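Local coordinates for neurotoxin (Clostridium botulinum, PDB 1ZB7), which acts as a zinc endopeptidase, the light chain of botulinum neurotoxin type G, cleaving synaptobrevins VAMP1, VAMP2 and VAMP3, in VAMP2 at an Ala-Ala bond, at residues S174-M177 against P182-E185. Sequence-based numbering, arbitrary orientation.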
# COMPACT_ATOMS: atom_id res chain seq x y z
N SER A 174 22.73 -9.01 4.73
CA SER A 174 24.14 -9.40 4.61
C SER A 174 25.06 -8.28 5.10
O SER A 174 24.61 -7.23 5.60
CB SER A 174 24.54 -9.73 3.16
OG SER A 174 23.42 -9.90 2.34
N MET A 175 26.37 -8.52 5.00
CA MET A 175 27.36 -7.44 4.93
C MET A 175 27.62 -7.32 3.43
O MET A 175 28.20 -8.26 2.82
N ILE A 176 27.17 -6.22 2.82
CA ILE A 176 27.36 -6.03 1.35
C ILE A 176 28.68 -5.26 0.99
O ILE A 176 29.20 -4.40 1.73
CB ILE A 176 26.06 -5.53 0.57
CG1 ILE A 176 24.93 -6.59 0.64
CG2 ILE A 176 26.34 -5.26 -0.91
CD1 ILE A 176 25.20 -7.94 -0.18
N MET A 177 29.21 -5.66 -0.16
CA MET A 177 30.59 -5.45 -0.54
C MET A 177 30.79 -4.02 -1.00
O MET A 177 29.84 -3.19 -0.99
CB MET A 177 30.96 -6.44 -1.65
CG MET A 177 30.36 -7.89 -1.47
SD MET A 177 30.89 -8.87 -0.04
CE MET A 177 32.68 -8.65 -0.15
N PRO A 182 26.11 -9.34 -3.85
CA PRO A 182 25.99 -10.77 -4.20
C PRO A 182 24.63 -11.43 -4.05
O PRO A 182 24.32 -12.37 -4.79
CB PRO A 182 27.07 -11.49 -3.33
CG PRO A 182 27.68 -10.49 -2.47
CD PRO A 182 27.21 -9.08 -2.91
N ILE A 183 23.83 -10.93 -3.13
CA ILE A 183 22.50 -11.44 -2.91
C ILE A 183 21.47 -11.12 -4.01
O ILE A 183 20.40 -11.71 -4.00
CB ILE A 183 21.92 -10.99 -1.55
CG1 ILE A 183 21.69 -9.49 -1.46
CG2 ILE A 183 22.82 -11.51 -0.40
CD1 ILE A 183 20.89 -9.21 -0.16
N SER A 184 21.83 -10.21 -4.92
CA SER A 184 21.03 -9.87 -6.05
C SER A 184 21.72 -10.21 -7.40
O SER A 184 21.20 -9.82 -8.45
CB SER A 184 20.71 -8.36 -6.00
OG SER A 184 21.90 -7.59 -6.20
N GLU A 185 22.88 -10.89 -7.39
CA GLU A 185 23.59 -11.21 -8.62
C GLU A 185 23.92 -12.70 -8.78
O GLU A 185 24.92 -13.04 -9.46
CB GLU A 185 24.88 -10.42 -8.73
CG GLU A 185 24.77 -8.98 -8.49
CD GLU A 185 26.13 -8.38 -8.24
OE1 GLU A 185 27.07 -9.12 -7.83
OE2 GLU A 185 26.29 -7.16 -8.43
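S174 and I176 face I183 and P182 across a loop that turns back on itself, with the CA atoms of I176 and P182 7.4 Å apart and those of S174 and I183 8.0 Å apart; no hydrogen bond links the extended chain of S174-M177 to the 3-10 turn of P182-I183-S184. The proline ring is met by two side chains. The CD1 methyl of I176 lies 3.6 Å from P182 CD, and the two side chains run past one another in opposite senses. In I176, chi1 (-64°) sets CG1 anti to the carbonyl carbon, on the side of I183, and the bend at chi2 (-69°) then places CD1 4.0 Å from I183 CG1. The M177 side chain runs at about a right angle to that of P182, its CG 3.7 Å from P182 CD, while bends at chi2 and chi3 fold the thioether back from that point. At the other end of the contact, both methyls of I183 approach the hydroxyl of S174, with OG 3.2 Å from CG2, a close approach, and 3.6 Å from CD1. M191 of strand 191-194 touches both S174 and I183.

The contact lies within the loop joining strand 171-173, at one edge of the mixed sheet, to its antiparallel neighbour 191-194, and folds the start of that loop against the 3-10 turn; the side chain of I183 is about 12 Å from the bound zinc ion. Hydrogen bonds of S184 hold the turn independently: S184 O accepts from N295 ND2 of helix 282-303, and S184 OG bonds to S181 O. Across the two segments, however, cohesion comes from van der Waals packing of I176, M177, P182 and I183. S174 OG is buried against methyl groups without a hydrogen-bonding partner in the model, so its burial probably carries a small desolvation cost, and the short approach with a nearly eclipsed chi1 (-14°) suggests local strain in a surface contact that is essentially apolar.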